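Local coordinates for glutamate racemase (Escherichia coli, PDB 2JFN), which belongs to the Asp/Glu/hydantoin racemase family and is built from two alpha/beta domains, with a glutamic acid bound between them in this model, at residues L124-T135 against E195-C204. Sequence-based numbering, arbitrary orientation.
Sequences LTANGIVGLLAT and EPPDTVVLGC. With GLU (glutamic acid), chain B.
Asp198 docks its carboxylate into the turn at Thr125 to Asn127. OD1 accepts from Thr125 OG1 at 2.7 Å, on the syn side and 25° out of the carboxylate plane. Thr199 OG1 reaches the same oxygen from the opposite face. OD2 takes the backbone N of Ala126 at 2.8 Å through its syn lone pair. The bond from Asn127 N to OD2 is longer, 3.3 Å, and arrives from above the plane. Four donors thus fix the rotation of the carboxylate. With CG between its backbone N and carbonyl carbon (chi1 73°), the carboxylate faces the 125-127 loop.

Both the oxygen and the nitrogen of the Asn127 amide are used. ND2 donates to Pro196 O at 3.2 Å and weakly to Glu195 OE2. OD1 accepts from the N of Ile129, closing an Asx turn just as strand 129-134 begins.

Past the turn, strands 129-134 and 199-202 run parallel. Gly131 N donates to Thr199 O, and Gly131 O takes Val201 N at 2.7 Å. Leu133 repeats the pattern with Val201 O and Gly203 N. On one face, Leu132 CD1 meets Val201 CG1 at 3.7 Å, and Val130 CG1 packs on Val201 CG2. Ala121 of helix 118-124 touches Val130 and Val201 there. On the other face, Leu133 CG rests on Val200 CG1 at 3.8 Å, and Leu133 and Leu202 lie side by side.

These are the two inner strands of a four-stranded parallel sheet, between 156-161 and 223-225. At their C-terminal ends a water bridges Thr135 N and Gly203 O. Cys204 SG lies 3.5 Å from CA of the bound glutamic acid. The backbone ladder fixes the strand register, consistent with holding Cys204 beside the ligand. Four donors probably stabilise the Asp198 carboxylate in its charged form.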
loop_
_atom_site.group_PDB
_atom_site.type_symbol
_atom_site.label_atom_id
_atom_site.label_comp_id
_atom_site.label_asym_id
_atom_site.label_seq_id
_atom_site.Cartn_x
_atom_site.Cartn_y
_atom_site.Cartn_z
ATOM N N LEU A 124 -14.824 11.429 10.697
ATOM C CA LEU A 124 -15.809 10.357 10.791
ATOM C C LEU A 124 -16.039 9.832 12.201
ATOM O O LEU A 124 -17.134 9.369 12.521
ATOM C CB LEU A 124 -15.406 9.192 9.878
ATOM C CG LEU A 124 -15.309 9.490 8.377
ATOM C CD1 LEU A 124 -14.796 8.255 7.644
ATOM C CD2 LEU A 124 -16.669 9.908 7.836
ATOM N N THR A 125 -15.013 9.905 13.042
ATOM C CA THR A 125 -15.129 9.407 14.400
ATOM C C THR A 125 -16.253 10.103 15.161
ATOM O O THR A 125 -16.497 11.296 14.981
ATOM C CB THR A 125 -13.802 9.574 15.182
ATOM O OG1 THR A 125 -13.948 9.023 16.496
ATOM C CG2 THR A 125 -13.410 11.044 15.289
ATOM N N ALA A 126 -16.944 9.341 16.002
ATOM C CA ALA A 126 -18.040 9.880 16.795
ATOM C C ALA A 126 -17.614 10.021 18.251
ATOM O O ALA A 126 -18.068 10.930 18.949
ATOM C CB ALA A 126 -19.260 8.969 16.690
ATOM N N ASN A 127 -16.739 9.131 18.710
ATOM C CA ASN A 127 -16.280 9.182 20.093
ATOM C C ASN A 127 -14.955 9.917 20.239
ATOM O O ASN A 127 -14.436 10.073 21.344
ATOM C CB ASN A 127 -16.174 7.763 20.672
ATOM C CG ASN A 127 -14.941 7.013 20.189
ATOM O OD1 ASN A 127 -14.359 7.336 19.155
ATOM N ND2 ASN A 127 -14.550 5.990 20.939
ATOM N N GLY A 128 -14.413 10.377 19.117
ATOM C CA GLY A 128 -13.156 11.101 19.146
ATOM C C GLY A 128 -11.918 10.242 19.336
ATOM O O GLY A 128 -10.822 10.774 19.494
ATOM N N ILE A 129 -12.079 8.920 19.331
ATOM C CA ILE A 129 -10.940 8.018 19.496
ATOM C C ILE A 129 -10.620 7.382 18.141
ATOM O O ILE A 129 -11.365 6.535 17.652
ATOM C CB ILE A 129 -11.238 6.868 20.480
ATOM C CG1 ILE A 129 -12.017 7.381 21.697
ATOM C CG2 ILE A 129 -9.926 6.222 20.916
ATOM C CD1 ILE A 129 -11.200 8.186 22.676
ATOM N N VAL A 130 -9.509 7.793 17.541
ATOM C CA VAL A 130 -9.114 7.258 16.249
ATOM C C VAL A 130 -7.854 6.415 16.371
ATOM O O VAL A 130 -6.842 6.856 16.918
ATOM C CB VAL A 130 -8.871 8.395 15.237
ATOM C CG1 VAL A 130 -8.356 7.828 13.919
ATOM C CG2 VAL A 130 -10.167 9.158 15.010
ATOM N N GLY A 131 -7.926 5.191 15.865
ATOM C CA GLY A 131 -6.778 4.311 15.920
ATOM C C GLY A 131 -6.004 4.311 14.611
ATOM O O GLY A 131 -6.570 4.514 13.536
ATOM N N LEU A 132 -4.696 4.101 14.705
ATOM C CA LEU A 132 -3.855 4.041 13.521
ATOM C C LEU A 132 -3.075 2.741 13.560
ATOM O O LEU A 132 -2.246 2.532 14.451
ATOM C CB LEU A 132 -2.881 5.223 13.475
ATOM C CG LEU A 132 -1.823 5.202 12.354
ATOM C CD1 LEU A 132 -2.489 5.213 10.980
ATOM C CD2 LEU A 132 -0.912 6.420 12.502
ATOM N N LEU A 133 -3.375 1.852 12.622
ATOM C CA LEU A 133 -2.670 0.578 12.522
ATOM C C LEU A 133 -1.690 0.747 11.378
ATOM O O LEU A 133 -2.088 1.040 10.250
ATOM C CB LEU A 133 -3.623 -0.569 12.182
ATOM C CG LEU A 133 -4.476 -1.182 13.280
ATOM C CD1 LEU A 133 -5.273 -2.330 12.681
ATOM C CD2 LEU A 133 -3.582 -1.691 14.413
ATOM N N ALA A 134 -0.410 0.579 11.672
ATOM C CA ALA A 134 0.619 0.713 10.654
ATOM C C ALA A 134 1.724 -0.269 10.982
ATOM O O ALA A 134 1.667 -0.960 11.997
ATOM C CB ALA A 134 1.171 2.136 10.650
ATOM N N THR A 135 2.732 -0.346 10.125
ATOM C CA THR A 135 3.821 -1.251 10.416
ATOM C C THR A 135 4.727 -0.565 11.436
ATOM O O THR A 135 4.643 0.651 11.637
ATOM C CB THR A 135 4.605 -1.631 9.146
ATOM O OG1 THR A 135 5.531 -2.677 9.469
ATOM C CG2 THR A 135 5.340 -0.430 8.579
ATOM N N GLU A 195 -12.869 2.346 26.273
ATOM C CA GLU A 195 -13.492 2.876 25.069
ATOM C C GLU A 195 -12.492 2.826 23.920
ATOM O O GLU A 195 -11.714 3.756 23.716
ATOM C CB GLU A 195 -13.955 4.316 25.289
ATOM C CG GLU A 195 -14.520 4.947 24.027
ATOM C CD GLU A 195 -15.328 6.194 24.298
ATOM O OE1 GLU A 195 -14.844 7.074 25.045
ATOM O OE2 GLU A 195 -16.450 6.295 23.754
ATOM N N PRO A 196 -12.493 1.724 23.158
ATOM C CA PRO A 196 -11.562 1.593 22.034
ATOM C C PRO A 196 -11.927 2.549 20.904
ATOM O O PRO A 196 -13.015 3.128 20.894
ATOM C CB PRO A 196 -11.716 0.127 21.636
ATOM C CG PRO A 196 -13.165 -0.129 21.902
ATOM C CD PRO A 196 -13.385 0.553 23.246
ATOM N N PRO A 197 -11.016 2.733 19.936
ATOM C CA PRO A 197 -11.292 3.637 18.812
ATOM C C PRO A 197 -12.535 3.171 18.072
ATOM O O PRO A 197 -12.732 1.972 17.896
ATOM C CB PRO A 197 -10.044 3.496 17.933
ATOM C CG PRO A 197 -8.990 3.036 18.875
ATOM C CD PRO A 197 -9.713 2.070 19.767
ATOM N N ASP A 198 -13.384 4.096 17.641
ATOM C CA ASP A 198 -14.559 3.680 16.893
ATOM C C ASP A 198 -14.219 3.766 15.400
ATOM O O ASP A 198 -14.981 3.323 14.540
ATOM C CB ASP A 198 -15.779 4.548 17.259
ATOM C CG ASP A 198 -15.713 5.962 16.696
ATOM O OD1 ASP A 198 -14.610 6.441 16.346
ATOM O OD2 ASP A 198 -16.792 6.605 16.624
ATOM N N THR A 199 -13.040 4.309 15.113
ATOM C CA THR A 199 -12.560 4.458 13.737
ATOM C C THR A 199 -11.088 4.033 13.682
ATOM O O THR A 199 -10.267 4.548 14.431
ATOM C CB THR A 199 -12.692 5.922 13.282
ATOM O OG1 THR A 199 -14.034 6.372 13.521
ATOM C CG2 THR A 199 -12.388 6.053 11.791
ATOM N N VAL A 200 -10.756 3.088 12.805
ATOM C CA VAL A 200 -9.379 2.614 12.698
ATOM C C VAL A 200 -8.818 2.849 11.302
ATOM O O VAL A 200 -9.369 2.365 10.315
ATOM C CB VAL A 200 -9.269 1.098 13.018
ATOM C CG1 VAL A 200 -7.831 0.621 12.809
ATOM C CG2 VAL A 200 -9.696 0.830 14.465
ATOM N N VAL A 201 -7.719 3.592 11.236
ATOM C CA VAL A 201 -7.058 3.897 9.972
ATOM C C VAL A 201 -6.059 2.799 9.633
ATOM O O VAL A 201 -5.209 2.455 10.445
ATOM C CB VAL A 201 -6.272 5.229 10.059
ATOM C CG1 VAL A 201 -5.492 5.469 8.761
ATOM C CG2 VAL A 201 -7.230 6.380 10.321
ATOM N N LEU A 202 -6.175 2.233 8.442
ATOM C CA LEU A 202 -5.224 1.213 8.025
ATOM C C LEU A 202 -4.134 1.997 7.310
ATOM O O LEU A 202 -4.288 2.377 6.142
ATOM C CB LEU A 202 -5.901 0.209 7.090
ATOM C CG LEU A 202 -7.111 -0.466 7.748
ATOM C CD1 LEU A 202 -7.700 -1.530 6.830
ATOM C CD2 LEU A 202 -6.682 -1.080 9.073
ATOM N N GLY A 203 -3.055 2.271 8.040
ATOM C CA GLY A 203 -1.942 3.041 7.508
ATOM C C GLY A 203 -0.826 2.200 6.923
ATOM O O GLY A 203 0.335 2.600 6.907
ATOM N N CYS A 204 -1.184 1.010 6.468
ATOM C CA CYS A 204 -0.244 0.102 5.830
ATOM C C CYS A 204 -1.081 -0.521 4.720
ATOM O O CYS A 204 -2.156 -1.060 4.985
ATOM C CB CYS A 204 0.235 -0.962 6.816
ATOM S SG CYS A 204 1.561 -1.989 6.173
HETATM N N GLU B . 2.769 -2.225 2.043
HETATM C CA GLU B . 3.472 -1.835 3.269
HETATM C C GLU B . 3.374 -0.330 3.425
HETATM O O GLU B . 2.296 0.281 3.088
HETATM C CB GLU B . 4.942 -2.273 3.185
HETATM C CG GLU B . 5.383 -2.943 4.506
HETATM C CD GLU B . 6.897 -3.107 4.556
HETATM O OE1 GLU B . 7.484 -3.034 5.632
HETATM O OE2 GLU B . 7.542 -3.325 3.526
HETATM O OXT GLU B . 4.355 0.331 3.902
HETATM O O HOH W 1 2.654 1.470 7.431
#